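Local coordinates for FEZ-1 protein (Fluoribacter gormanii, PDB 5WCK) that probably hydrolyses beta-lactam antibiotics, as a monomeric subclass B3 metallo-beta-lactamase with two zinc ions in its active site, at residues Y18-I30 / N40-I54. The protein carries 2 engineered substitutions. Sequence-based numbering, arbitrary orientation.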
loop_
_atom_site.group_PDB
_atom_site.type_symbol
_atom_site.label_atom_id
_atom_site.label_comp_id
_atom_site.label_asym_id
_atom_site.label_seq_id
_atom_site.Cartn_x
_atom_site.Cartn_y
_atom_site.Cartn_z
ATOM N N TYR A 18 -12.621 -2.646 3.710
ATOM C CA TYR A 18 -12.529 -2.299 5.120
ATOM C C TYR A 18 -11.100 -1.870 5.455
ATOM O O TYR A 18 -10.115 -2.349 4.865
ATOM C CB TYR A 18 -12.885 -3.495 6.010
ATOM C CG TYR A 18 -14.289 -3.999 5.821
ATOM C CD1 TYR A 18 -14.642 -4.778 4.731
ATOM C CD2 TYR A 18 -15.291 -3.668 6.726
ATOM C CE1 TYR A 18 -15.942 -5.208 4.547
ATOM C CE2 TYR A 18 -16.593 -4.124 6.564
ATOM C CZ TYR A 18 -16.920 -4.899 5.473
ATOM O OH TYR A 18 -18.209 -5.346 5.264
ATOM N N TYR A 19 -11.000 -0.972 6.434
ATOM C CA TYR A 19 -9.744 -0.580 7.030
ATOM C C TYR A 19 -9.469 -1.475 8.245
ATOM O O TYR A 19 -10.324 -1.541 9.153
ATOM C CB TYR A 19 -9.799 0.883 7.495
ATOM C CG TYR A 19 -8.440 1.396 7.893
ATOM C CD1 TYR A 19 -7.505 1.696 6.917
ATOM C CD2 TYR A 19 -8.051 1.537 9.216
ATOM C CE1 TYR A 19 -6.234 2.131 7.242
ATOM C CE2 TYR A 19 -6.770 1.952 9.557
ATOM C CZ TYR A 19 -5.862 2.267 8.566
ATOM O OH TYR A 19 -4.592 2.657 8.852
ATOM N N VAL A 20 -8.306 -2.124 8.271
ATOM C CA VAL A 20 -7.898 -2.972 9.398
ATOM C C VAL A 20 -6.475 -2.634 9.841
ATOM O O VAL A 20 -5.787 -3.472 10.411
ATOM C CB VAL A 20 -8.042 -4.466 9.066
ATOM C CG1 VAL A 20 -9.509 -4.851 8.934
ATOM C CG2 VAL A 20 -7.267 -4.887 7.815
ATOM N N GLY A 21 -6.044 -1.396 9.570
ATOM C CA GLY A 21 -4.714 -0.978 9.924
ATOM C C GLY A 21 -4.637 -0.214 11.234
ATOM O O GLY A 21 -5.503 -0.315 12.107
ATOM N N THR A 22 -3.543 0.530 11.354
ATOM C CA THR A 22 -3.148 1.243 12.545
ATOM C C THR A 22 -3.378 2.747 12.338
ATOM O O THR A 22 -3.964 3.192 11.364
ATOM C CB THR A 22 -1.682 0.936 12.868
ATOM O OG1 THR A 22 -0.873 1.653 11.916
ATOM C CG2 THR A 22 -1.340 -0.540 12.871
ATOM N N ASP A 23 -2.890 3.568 13.269
ATOM C CA ASP A 23 -3.028 5.004 13.094
ATOM C C ASP A 23 -1.974 5.579 12.134
ATOM O O ASP A 23 -1.929 6.823 11.941
ATOM C CB ASP A 23 -2.988 5.709 14.450
ATOM C CG ASP A 23 -1.615 5.796 15.084
ATOM O OD1 ASP A 23 -0.712 5.043 14.682
ATOM O OD2 ASP A 23 -1.457 6.671 15.999
ATOM N N ASP A 24 -1.126 4.711 11.560
ATOM C CA ASP A 24 -0.058 5.114 10.632
ATOM C C ASP A 24 -0.005 4.108 9.476
ATOM O O ASP A 24 -0.482 4.398 8.366
ATOM C CB ASP A 24 1.285 5.247 11.362
ATOM C CG ASP A 24 2.472 5.379 10.433
ATOM O OD1 ASP A 24 2.273 5.842 9.279
ATOM O OD2 ASP A 24 3.597 4.987 10.853
ATOM N N LEU A 25 0.558 2.927 9.737
ATOM C CA LEU A 25 0.678 1.900 8.719
ATOM C C LEU A 25 -0.730 1.395 8.379
ATOM O O LEU A 25 -1.488 0.983 9.285
ATOM C CB LEU A 25 1.574 0.775 9.244
ATOM C CG LEU A 25 2.936 1.226 9.752
ATOM C CD1 LEU A 25 3.754 0.059 10.297
ATOM C CD2 LEU A 25 3.690 1.990 8.676
ATOM N N ALA A 26 -1.111 1.537 7.103
ATOM C CA ALA A 26 -2.491 1.287 6.629
ATOM C C ALA A 26 -2.610 -0.113 6.035
ATOM O O ALA A 26 -1.794 -0.491 5.203
ATOM C CB ALA A 26 -2.877 2.295 5.580
ATOM N N SER A 27 -3.635 -0.856 6.470
ATOM C CA SER A 27 -3.928 -2.194 5.964
ATOM C C SER A 27 -5.410 -2.262 5.612
ATOM O O SER A 27 -6.250 -1.583 6.236
ATOM C CB SER A 27 -3.589 -3.269 6.966
ATOM O OG SER A 27 -2.203 -3.284 7.218
ATOM N N TYR A 28 -5.730 -3.095 4.615
ATOM C CA TYR A 28 -7.048 -3.130 4.034
ATOM C C TYR A 28 -7.516 -4.579 3.922
ATOM O O TYR A 28 -6.727 -5.476 3.622
ATOM C CB TYR A 28 -7.044 -2.456 2.655
ATOM C CG TYR A 28 -6.553 -1.032 2.707
ATOM C CD1 TYR A 28 -7.430 -0.001 3.004
ATOM C CD2 TYR A 28 -5.212 -0.721 2.583
ATOM C CE1 TYR A 28 -6.980 1.305 3.134
ATOM C CE2 TYR A 28 -4.744 0.578 2.690
ATOM C CZ TYR A 28 -5.637 1.607 2.965
ATOM O OH TYR A 28 -5.255 2.918 3.081
ATOM N N LEU A 29 -8.804 -4.796 4.165
ATOM C CA LEU A 29 -9.434 -6.105 4.049
ATOM C C LEU A 29 -10.544 -6.009 3.008
ATOM O O LEU A 29 -11.402 -5.139 3.095
ATOM C CB LEU A 29 -10.025 -6.549 5.394
ATOM C CG LEU A 29 -10.504 -7.998 5.439
ATOM C CD1 LEU A 29 -9.328 -8.961 5.534
ATOM C CD2 LEU A 29 -11.477 -8.231 6.582
ATOM N N ILE A 30 -10.495 -6.901 2.016
ATOM C CA ILE A 30 -11.537 -6.971 0.990
ATOM C C ILE A 30 -12.258 -8.296 1.248
ATOM O O ILE A 30 -11.639 -9.353 1.208
ATOM C CB ILE A 30 -10.966 -6.864 -0.437
ATOM C CG1 ILE A 30 -10.294 -5.518 -0.716
ATOM C CG2 ILE A 30 -12.072 -7.084 -1.451
ATOM C CD1 ILE A 30 -8.895 -5.368 -0.239
ATOM N N ASN A 40 -1.163 -5.255 3.060
ATOM C CA ASN A 40 -0.138 -4.745 4.013
ATOM C C ASN A 40 -0.124 -5.549 5.322
ATOM O O ASN A 40 -1.072 -5.491 6.027
ATOM C CB ASN A 40 -0.126 -3.223 4.173
ATOM C CG ASN A 40 0.159 -2.514 2.867
ATOM O OD1 ASN A 40 1.028 -2.902 2.132
ATOM N ND2 ASN A 40 -0.567 -1.446 2.598
ATOM N N SER A 41 0.996 -6.214 5.601
ATOM C CA SER A 41 1.173 -7.023 6.834
ATOM C C SER A 41 1.830 -6.175 7.932
ATOM O O SER A 41 1.828 -6.604 9.055
ATOM C CB SER A 41 1.982 -8.237 6.531
ATOM O OG SER A 41 3.170 -7.842 5.891
ATOM N N ASP A 42 2.360 -5.007 7.562
ATOM C CA ASP A 42 2.903 -4.044 8.531
ATOM C C ASP A 42 4.071 -4.665 9.309
ATOM O O ASP A 42 4.788 -5.515 8.807
ATOM C CB ASP A 42 1.773 -3.479 9.383
ATOM C CG ASP A 42 0.627 -2.885 8.581
ATOM O OD1 ASP A 42 0.853 -2.583 7.389
ATOM O OD2 ASP A 42 -0.466 -2.716 9.166
ATOM N N LEU A 43 4.314 -4.164 10.523
ATOM C CA LEU A 43 5.404 -4.716 11.346
ATOM C C LEU A 43 4.952 -6.049 11.959
ATOM O O LEU A 43 3.747 -6.280 12.134
ATOM C CB LEU A 43 5.741 -3.726 12.460
ATOM C CG LEU A 43 6.089 -2.313 12.024
ATOM C CD1 LEU A 43 6.253 -1.416 13.242
ATOM C CD2 LEU A 43 7.327 -2.300 11.155
ATOM N N GLU A 44 5.920 -6.887 12.355
ATOM C CA GLU A 44 5.586 -8.130 13.060
ATOM C C GLU A 44 4.670 -7.845 14.252
ATOM O O GLU A 44 3.709 -8.587 14.501
ATOM C CB GLU A 44 6.852 -8.842 13.531
ATOM C CG GLU A 44 7.604 -9.540 12.432
ATOM C CD GLU A 44 8.752 -10.389 12.955
ATOM O OE1 GLU A 44 9.688 -10.682 12.181
ATOM O OE2 GLU A 44 8.719 -10.724 14.155
ATOM N N ALA A 45 4.968 -6.765 15.003
ATOM C CA ALA A 45 4.167 -6.357 16.166
ATOM C C ALA A 45 2.719 -6.008 15.790
ATOM O O ALA A 45 1.847 -6.009 16.647
ATOM C CB ALA A 45 4.835 -5.181 16.843
ATOM N N ASN A 46 2.459 -5.681 14.514
ATOM C CA ASN A 46 1.124 -5.278 14.115
ATOM C C ASN A 46 0.272 -6.478 13.680
ATOM O O ASN A 46 -0.939 -6.313 13.510
ATOM C CB ASN A 46 1.163 -4.266 12.966
ATOM C CG ASN A 46 1.935 -3.012 13.305
ATOM O OD1 ASN A 46 2.737 -2.555 12.501
ATOM N ND2 ASN A 46 1.744 -2.471 14.503
ATOM N N VAL A 47 0.870 -7.659 13.481
ATOM C CA VAL A 47 0.096 -8.819 12.997
ATOM C C VAL A 47 -1.012 -9.173 13.991
ATOM O O VAL A 47 -2.170 -9.362 13.619
ATOM C CB VAL A 47 1.001 -10.010 12.625
ATOM C CG1 VAL A 47 0.202 -11.269 12.329
ATOM C CG2 VAL A 47 1.883 -9.682 11.434
ATOM N N PRO A 48 -0.778 -9.263 15.323
ATOM C CA PRO A 48 -1.906 -9.495 16.226
ATOM C C PRO A 48 -2.970 -8.393 16.193
ATOM O O PRO A 48 -4.149 -8.667 16.441
ATOM C CB PRO A 48 -1.269 -9.586 17.625
ATOM C CG PRO A 48 0.183 -9.844 17.361
ATOM C CD PRO A 48 0.519 -9.252 16.006
ATOM N N MET A 49 -2.559 -7.156 15.871
ATOM C CA MET A 49 -3.473 -6.029 15.789
ATOM C C MET A 49 -4.381 -6.185 14.560
ATOM O O MET A 49 -5.577 -5.885 14.611
ATOM C CB MET A 49 -2.709 -4.701 15.731
ATOM C CG MET A 49 -1.879 -4.468 16.973
ATOM S SD MET A 49 -0.671 -3.128 16.812
ATOM C CE MET A 49 -1.742 -1.732 16.612
ATOM N N ILE A 50 -3.775 -6.585 13.438
ATOM C CA ILE A 50 -4.546 -6.831 12.194
ATOM C C ILE A 50 -5.552 -7.962 12.448
ATOM O O ILE A 50 -6.742 -7.830 12.107
ATOM C CB ILE A 50 -3.604 -7.108 11.011
ATOM C CG1 ILE A 50 -2.801 -5.852 10.646
ATOM C CG2 ILE A 50 -4.392 -7.615 9.810
ATOM C CD1 ILE A 50 -1.618 -6.116 9.764
ATOM N N LYS A 51 -5.083 -9.066 13.052
ATOM C CA LYS A 51 -5.977 -10.182 13.388
ATOM C C LYS A 51 -7.145 -9.675 14.234
ATOM O O LYS A 51 -8.313 -9.983 13.968
ATOM C CB LYS A 51 -5.222 -11.289 14.124
ATOM C CG LYS A 51 -6.105 -12.448 14.556
ATOM C CD LYS A 51 -5.328 -13.595 15.172
ATOM C CE LYS A 51 -6.245 -14.752 15.496
ATOM N NZ LYS A 51 -5.508 -15.935 15.982
ATOM N N ALA A 52 -6.842 -8.906 15.289
ATOM C CA ALA A 52 -7.886 -8.424 16.187
ATOM C C ALA A 52 -8.880 -7.514 15.447
ATOM O O ALA A 52 -10.087 -7.571 15.698
ATOM C CB ALA A 52 -7.270 -7.733 17.386
ATOM N N SER A 53 -8.372 -6.670 14.531
ATOM C CA SER A 53 -9.225 -5.770 13.775
ATOM C C SER A 53 -10.183 -6.569 12.879
ATOM O O SER A 53 -11.358 -6.265 12.765
ATOM C CB SER A 53 -8.395 -4.797 12.954
ATOM O OG SER A 53 -7.807 -3.798 13.783
ATOM N N ILE A 54 -9.645 -7.579 12.208
ATOM C CA ILE A 54 -10.444 -8.421 11.321
ATOM C C ILE A 54 -11.587 -9.064 12.121
ATOM O O ILE A 54 -12.741 -9.080 11.669
ATOM C CB ILE A 54 -9.557 -9.462 10.625
ATOM C CG1 ILE A 54 -8.663 -8.784 9.578
ATOM C CG2 ILE A 54 -10.385 -10.573 9.991
ATOM C CD1 ILE A 54 -7.568 -9.651 9.025
HETATM O O HOH W 1 -7.936 -1.401 12.551
HETATM O O HOH W 2 0.981 -0.425 5.643
#
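V20 sits over the flank of helix 47-56, its CB 3.9 Å from S53 CB and its CG1 4.1 Å from I54 CG1. In this metallo-beta-lactamase fold, the loop 20-27, which joins antiparallel strands 17-19 and 28-32, packs with L29 against the first helix, 47-56. I54 also receives L29, whose CD1 lies 4.0 Å from I54 CD1, the two chains crossing at about a right angle. Farther along the loop, T22 CG2 meets the methyl CE of M49, brought round by a bend at chi3 (65°), and the amide of N46. L25 turns toward D42, and its CD1 ends 3.6 Å from N46 OD1, beside L43 CG; the same leucine touches the zinc ligand H215. N46 OD1 is already engaged as acceptor for L43 N. The buried S27 OG lies 2.7 Å from D42 OD2 and 2.8 Å from N40 O, with one proton for the two acceptors. Water 1 joins G21 O to S53 OG. N40, whose OD1 takes the backbone N-H of S70, is gripped at both ends of its amide: ND2 donates to A26 O over 3.0 Å, nearly in line with the C=O bond (162°).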